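Local structure of Cas13d (6IV9) at residues 663-674 / 683-693. The protein binds a CRISPR RNA as a type VI effector and, through its two HEPN domains, is linked to crRNA maturation and target RNA cleavage. The protein carries 2 engineered substitutions. Residues are numbered along the deposited sequence; the frame is centred on the assembly and turned at random.
Sequences DTQIERYYKSCV and LEAKRSELARM. With nucleotides of chain B.
The K686 side chain lies over one face of the Y670 ring, where helix 663-673 meets helix 683-696. K686 CG stands 3.8 Å from the centroid of the Y670 ring, almost straight above it, in a CH-pi contact. Y670 CG is anti to the backbone N (chi1 -176°), which swings the ring across to K686. In the E689 conformer described here, Y670 OH donates to E689 OE1 at 2.8 Å, from above the carboxylate plane; a second conformer is deposited, so this bond may not always be made. The same OH is also bonded to D678 N of the connecting loop. With an alanine here, the K686 methylenes would probably lose the ring face they lie on, and D678 N its hydroxyl partner.

The tight part continues through I666 and L690, two interlocking knobs. I666 sits among L683, K686, R687 and L690, with its CG1 over one face of the R687 guanidinium. L690 fills the hole formed by I666, Y669, Y670 and C673. Farther along, M693 CE closes on C673 CB at 3.7 Å.

The looser side lies by exposed D663 and partly exposed L683 and E667. R687 NH2 makes a salt bridge to D663 OD1 at 3.0 Å, in the guanidinium plane; its stronger polar partner is I661 O. K686 NZ makes a salt bridge to E667 OE1 at 3.1 Å and also donates to S681 O and, as its stronger partner, M679 O.

L690 and Y669 also touch L726 of helix 713-760. Y669 OH shares a 2.7 Å hydrogen bond with O2' of U38 of chain B. The pair is a helix-loop-helix with knobs-into-holes packing at a 51° crossing, beside the bound crRNA.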
loop_
_atom_site.group_PDB
_atom_site.type_symbol
_atom_site.label_atom_id
_atom_site.label_comp_id
_atom_site.label_asym_id
_atom_site.label_seq_id
_atom_site.Cartn_x
_atom_site.Cartn_y
_atom_site.Cartn_z
ATOM N N ASP A 663 -12.237 -21.921 -7.106
ATOM C CA ASP A 663 -13.412 -22.816 -7.226
ATOM C C ASP A 663 -13.920 -23.196 -5.838
ATOM O O ASP A 663 -15.117 -23.200 -5.662
ATOM C CB ASP A 663 -13.067 -24.092 -7.991
ATOM C CG ASP A 663 -12.663 -23.888 -9.435
ATOM O OD1 ASP A 663 -13.003 -22.862 -9.999
ATOM O OD2 ASP A 663 -12.030 -24.786 -9.974
ATOM N N THR A 664 -13.036 -23.467 -4.887
ATOM C CA THR A 664 -13.513 -23.837 -3.533
ATOM C C THR A 664 -14.326 -22.680 -2.938
ATOM O O THR A 664 -15.302 -22.945 -2.296
ATOM C CB THR A 664 -12.358 -24.246 -2.614
ATOM O OG1 THR A 664 -11.506 -23.116 -2.496
ATOM C CG2 THR A 664 -11.561 -25.404 -3.162
ATOM N N GLN A 665 -13.890 -21.445 -3.128
ATOM C CA GLN A 665 -14.641 -20.272 -2.622
ATOM C C GLN A 665 -15.984 -20.114 -3.349
ATOM O O GLN A 665 -16.952 -19.797 -2.704
ATOM C CB GLN A 665 -13.770 -19.023 -2.618
ATOM C CG GLN A 665 -14.362 -17.898 -1.788
ATOM C CD GLN A 665 -14.946 -18.313 -0.459
ATOM O OE1 GLN A 665 -14.301 -18.981 0.337
ATOM N NE2 GLN A 665 -16.170 -17.896 -0.197
ATOM N N ILE A 666 -16.018 -20.341 -4.654
ATOM C CA ILE A 666 -17.295 -20.220 -5.410
ATOM C C ILE A 666 -18.303 -21.228 -4.837
ATOM O O ILE A 666 -19.445 -20.876 -4.672
ATOM C CB ILE A 666 -17.055 -20.425 -6.914
ATOM C CG1 ILE A 666 -16.286 -19.255 -7.520
ATOM C CG2 ILE A 666 -18.357 -20.674 -7.648
ATOM C CD1 ILE A 666 -16.947 -17.931 -7.334
ATOM N N GLU A 667 -17.854 -22.433 -4.522
ATOM C CA GLU A 667 -18.756 -23.455 -3.943
ATOM C C GLU A 667 -19.283 -22.964 -2.590
ATOM O O GLU A 667 -20.441 -23.178 -2.312
ATOM C CB GLU A 667 -18.031 -24.793 -3.830
ATOM C CG GLU A 667 -17.629 -25.374 -5.167
ATOM C CD GLU A 667 -18.453 -26.561 -5.624
ATOM O OE1 GLU A 667 -19.585 -26.700 -5.167
ATOM O OE2 GLU A 667 -17.968 -27.321 -6.439
ATOM N N ARG A 668 -18.430 -22.352 -1.777
ATOM C CA ARG A 668 -18.883 -21.823 -0.466
ATOM C C ARG A 668 -19.905 -20.700 -0.671
ATOM O O ARG A 668 -20.907 -20.705 -0.007
ATOM C CB ARG A 668 -17.701 -21.257 0.313
ATOM C CG ARG A 668 -16.779 -22.299 0.912
ATOM C CD ARG A 668 -15.747 -21.594 1.758
ATOM N NE ARG A 668 -14.761 -22.514 2.260
ATOM C CZ ARG A 668 -13.600 -22.727 1.676
ATOM N NH1 ARG A 668 -13.021 -23.908 1.777
ATOM N NH2 ARG A 668 -13.024 -21.763 0.982
ATOM N N TYR A 669 -19.629 -19.773 -1.574
ATOM C CA TYR A 669 -20.573 -18.665 -1.835
ATOM C C TYR A 669 -21.893 -19.215 -2.373
ATOM O O TYR A 669 -22.938 -18.770 -1.980
ATOM C CB TYR A 669 -20.005 -17.735 -2.898
ATOM C CG TYR A 669 -18.976 -16.755 -2.410
ATOM C CD1 TYR A 669 -19.211 -15.955 -1.311
ATOM C CD2 TYR A 669 -17.775 -16.607 -3.075
ATOM C CE1 TYR A 669 -18.264 -15.056 -0.863
ATOM C CE2 TYR A 669 -16.822 -15.707 -2.649
ATOM C CZ TYR A 669 -17.072 -14.923 -1.543
ATOM O OH TYR A 669 -16.144 -14.038 -1.131
ATOM N N TYR A 670 -21.801 -20.168 -3.279
ATOM C CA TYR A 670 -23.025 -20.732 -3.887
ATOM C C TYR A 670 -23.902 -21.384 -2.813
ATOM O O TYR A 670 -25.081 -21.175 -2.804
ATOM C CB TYR A 670 -22.632 -21.728 -4.973
ATOM C CG TYR A 670 -23.797 -22.300 -5.727
ATOM C CD1 TYR A 670 -24.454 -21.557 -6.679
ATOM C CD2 TYR A 670 -24.247 -23.583 -5.479
ATOM C CE1 TYR A 670 -25.530 -22.067 -7.371
ATOM C CE2 TYR A 670 -25.319 -24.115 -6.165
ATOM C CZ TYR A 670 -25.967 -23.350 -7.111
ATOM O OH TYR A 670 -27.026 -23.853 -7.789
ATOM N N LYS A 671 -23.301 -22.151 -1.923
ATOM C CA LYS A 671 -24.043 -22.824 -0.837
ATOM C C LYS A 671 -24.646 -21.811 0.148
ATOM O O LYS A 671 -25.714 -22.058 0.635
ATOM C CB LYS A 671 -23.105 -23.789 -0.123
ATOM C CG LYS A 671 -23.768 -24.801 0.788
ATOM C CD LYS A 671 -22.941 -26.056 0.964
ATOM C CE LYS A 671 -22.904 -26.554 2.390
ATOM N NZ LYS A 671 -23.433 -27.932 2.496
ATOM N N SER A 672 -23.915 -20.764 0.496
ATOM C CA SER A 672 -24.407 -19.758 1.466
ATOM C C SER A 672 -25.400 -18.747 0.878
ATOM O O SER A 672 -26.200 -18.254 1.634
ATOM C CB SER A 672 -23.270 -19.085 2.141
ATOM O OG SER A 672 -22.495 -18.400 1.199
ATOM N N CYS A 673 -25.306 -18.426 -0.411
ATOM C CA CYS A 673 -26.157 -17.365 -1.008
ATOM C C CYS A 673 -27.412 -17.879 -1.720
ATOM O O CYS A 673 -28.352 -17.129 -1.802
ATOM C CB CYS A 673 -25.364 -16.559 -2.026
ATOM S SG CYS A 673 -23.944 -15.705 -1.306
ATOM N N VAL A 674 -27.393 -19.107 -2.218
ATOM C CA VAL A 674 -28.543 -19.630 -3.006
ATOM C C VAL A 674 -29.451 -20.449 -2.088
ATOM O O VAL A 674 -28.959 -21.313 -1.418
ATOM C CB VAL A 674 -28.045 -20.419 -4.228
ATOM C CG1 VAL A 674 -29.183 -21.044 -5.001
ATOM C CG2 VAL A 674 -27.215 -19.546 -5.145
ATOM N N LEU A 683 -19.281 -25.559 -12.174
ATOM C CA LEU A 683 -18.736 -24.329 -11.555
ATOM C C LEU A 683 -19.150 -23.129 -12.403
ATOM O O LEU A 683 -19.478 -22.121 -11.836
ATOM C CB LEU A 683 -17.218 -24.448 -11.438
ATOM C CG LEU A 683 -16.742 -25.241 -10.229
ATOM C CD1 LEU A 683 -15.315 -25.706 -10.413
ATOM C CD2 LEU A 683 -16.875 -24.439 -8.956
ATOM N N GLU A 684 -19.142 -23.268 -13.725
ATOM C CA GLU A 684 -19.563 -22.142 -14.589
ATOM C C GLU A 684 -21.035 -21.822 -14.311
ATOM O O GLU A 684 -21.381 -20.668 -14.340
ATOM C CB GLU A 684 -19.275 -22.419 -16.063
ATOM C CG GLU A 684 -19.501 -21.219 -16.970
ATOM C CD GLU A 684 -18.549 -20.027 -16.884
ATOM O OE1 GLU A 684 -17.670 -19.993 -15.999
ATOM O OE2 GLU A 684 -18.688 -19.122 -17.708
ATOM N N ALA A 685 -21.867 -22.845 -14.122
ATOM C CA ALA A 685 -23.292 -22.626 -13.813
ATOM C C ALA A 685 -23.415 -21.915 -12.462
ATOM O O ALA A 685 -24.213 -21.031 -12.353
ATOM C CB ALA A 685 -24.024 -23.936 -13.808
ATOM N N LYS A 686 -22.634 -22.332 -11.480
ATOM C CA LYS A 686 -22.669 -21.707 -10.139
ATOM C C LYS A 686 -22.231 -20.243 -10.245
ATOM O O LYS A 686 -22.891 -19.409 -9.682
ATOM C CB LYS A 686 -21.786 -22.504 -9.183
ATOM C CG LYS A 686 -22.257 -23.921 -8.918
ATOM C CD LYS A 686 -21.458 -24.623 -7.882
ATOM C CE LYS A 686 -22.155 -25.870 -7.406
ATOM N NZ LYS A 686 -21.363 -27.075 -7.680
ATOM N N ARG A 687 -21.173 -19.966 -10.995
ATOM C CA ARG A 687 -20.731 -18.562 -11.175
ATOM C C ARG A 687 -21.847 -17.793 -11.883
ATOM O O ARG A 687 -22.150 -16.705 -11.463
ATOM C CB ARG A 687 -19.429 -18.495 -11.972
ATOM C CG ARG A 687 -18.196 -18.965 -11.219
ATOM C CD ARG A 687 -16.904 -18.676 -11.958
ATOM N NE ARG A 687 -15.702 -18.843 -11.172
ATOM C CZ ARG A 687 -15.031 -19.964 -11.027
ATOM N NH1 ARG A 687 -15.362 -21.033 -11.714
ATOM N NH2 ARG A 687 -14.027 -20.021 -10.185
ATOM N N SER A 688 -22.439 -18.401 -12.910
ATOM C CA SER A 688 -23.516 -17.757 -13.696
ATOM C C SER A 688 -24.683 -17.453 -12.770
ATOM O O SER A 688 -25.229 -16.381 -12.850
ATOM C CB SER A 688 -23.949 -18.604 -14.847
ATOM O OG SER A 688 -22.920 -18.688 -15.791
ATOM N N GLU A 689 -25.054 -18.422 -11.946
ATOM C CA GLU A 689 -26.082 -18.157 -10.823
ATOM C C GLU A 689 -25.862 -17.006 -9.788
ATOM O O GLU A 689 -26.720 -16.197 -9.583
ATOM C CB GLU A 689 -26.400 -19.483 -10.129
ATOM C CG GLU A 689 -27.820 -19.585 -9.604
ATOM C CD GLU A 689 -28.252 -20.975 -9.152
ATOM O OE1 GLU A 689 -27.719 -21.970 -9.675
ATOM O OE2 GLU A 689 -29.126 -21.062 -8.282
ATOM N N LEU A 690 -24.611 -16.888 -9.366
ATOM C CA LEU A 690 -24.181 -15.810 -8.449
ATOM C C LEU A 690 -24.235 -14.483 -9.212
ATOM O O LEU A 690 -24.651 -13.513 -8.640
ATOM C CB LEU A 690 -22.790 -16.140 -7.913
ATOM C CG LEU A 690 -22.739 -17.367 -7.016
ATOM C CD1 LEU A 690 -21.320 -17.759 -6.686
ATOM C CD2 LEU A 690 -23.539 -17.140 -5.764
ATOM N N ALA A 691 -23.829 -14.479 -10.478
ATOM C CA ALA A 691 -23.850 -13.245 -11.289
ATOM C C ALA A 691 -25.289 -12.751 -11.463
ATOM O O ALA A 691 -25.506 -11.567 -11.416
ATOM C CB ALA A 691 -23.165 -13.452 -12.602
ATOM N N ARG A 692 -26.224 -13.667 -11.683
ATOM C CA ARG A 692 -27.651 -13.301 -11.825
ATOM C C ARG A 692 -28.172 -12.719 -10.514
ATOM O O ARG A 692 -28.922 -11.779 -10.561
ATOM C CB ARG A 692 -28.465 -14.528 -12.212
ATOM C CG ARG A 692 -28.378 -14.841 -13.690
ATOM C CD ARG A 692 -29.549 -15.697 -14.118
ATOM N NE ARG A 692 -29.347 -17.078 -13.733
ATOM C CZ ARG A 692 -28.479 -17.905 -14.284
ATOM N NH1 ARG A 692 -28.250 -19.065 -13.714
ATOM N NH2 ARG A 692 -27.852 -17.580 -15.396
ATOM N N MET A 693 -27.770 -13.290 -9.389
ATOM C CA MET A 693 -28.227 -12.781 -8.077
ATOM C C MET A 693 -27.740 -11.348 -7.893
ATOM O O MET A 693 -28.498 -10.540 -7.424
ATOM C CB MET A 693 -27.626 -13.604 -6.949
ATOM C CG MET A 693 -28.230 -14.946 -6.822
ATOM S SD MET A 693 -27.887 -15.592 -5.198
ATOM C CE MET A 693 -26.807 -14.328 -4.557
ATOM P P U B 39 -13.259 -12.851 1.712
ATOM O OP1 U B 39 -14.548 -12.388 2.174
ATOM O OP2 U B 39 -12.063 -12.067 2.133
ATOM O "O5'" U B 39 -12.910 -14.362 1.987
ATOM C "C5'" U B 39 -13.936 -15.368 1.928
ATOM C "C4'" U B 39 -13.316 -16.719 2.196
ATOM O "O4'" U B 39 -12.216 -16.955 1.270
ATOM C "C3'" U B 39 -12.660 -16.890 3.551
ATOM O "O3'" U B 39 -13.647 -17.038 4.546
ATOM C "C2'" U B 39 -11.741 -18.084 3.293
ATOM O "O2'" U B 39 -12.316 -19.366 3.154
ATOM C "C1'" U B 39 -11.203 -17.721 1.915
ATOM N N1 U B 39 -9.979 -16.911 1.957
ATOM C C2 U B 39 -8.799 -17.545 2.299
ATOM O O2 U B 39 -8.747 -18.725 2.602
ATOM N N3 U B 39 -7.688 -16.736 2.293
ATOM C C4 U B 39 -7.638 -15.390 1.981
ATOM O O4 U B 39 -6.562 -14.798 2.010
ATOM C C5 U B 39 -8.899 -14.810 1.639
ATOM C C6 U B 39 -10.000 -15.571 1.638
ATOM P P U B 38 -9.036 -9.224 -0.922
ATOM O OP1 U B 38 -8.943 -8.122 -1.823
ATOM O OP2 U B 38 -9.100 -9.052 0.506
ATOM O "O5'" U B 38 -10.337 -10.007 -1.395
ATOM C "C5'" U B 38 -10.808 -11.047 -0.624
ATOM C "C4'" U B 38 -11.790 -11.866 -1.435
ATOM O "O4'" U B 38 -11.126 -12.322 -2.636
ATOM C "C3'" U B 38 -12.187 -13.133 -0.706
ATOM O "O3'" U B 38 -13.328 -12.821 0.098
ATOM C "C2'" U B 38 -12.501 -14.099 -1.848
ATOM O "O2'" U B 38 -13.773 -13.865 -2.408
ATOM C "C1'" U B 38 -11.486 -13.669 -2.895
ATOM N N1 U B 38 -10.276 -14.496 -2.906
ATOM C C2 U B 38 -9.645 -14.654 -4.129
ATOM O O2 U B 38 -10.069 -14.143 -5.160
ATOM N N3 U B 38 -8.491 -15.409 -4.091
ATOM C C4 U B 38 -7.906 -15.992 -2.967
ATOM O O4 U B 38 -6.852 -16.639 -3.082
ATOM C C5 U B 38 -8.599 -15.729 -1.731
ATOM C C6 U B 38 -9.736 -15.008 -1.747
#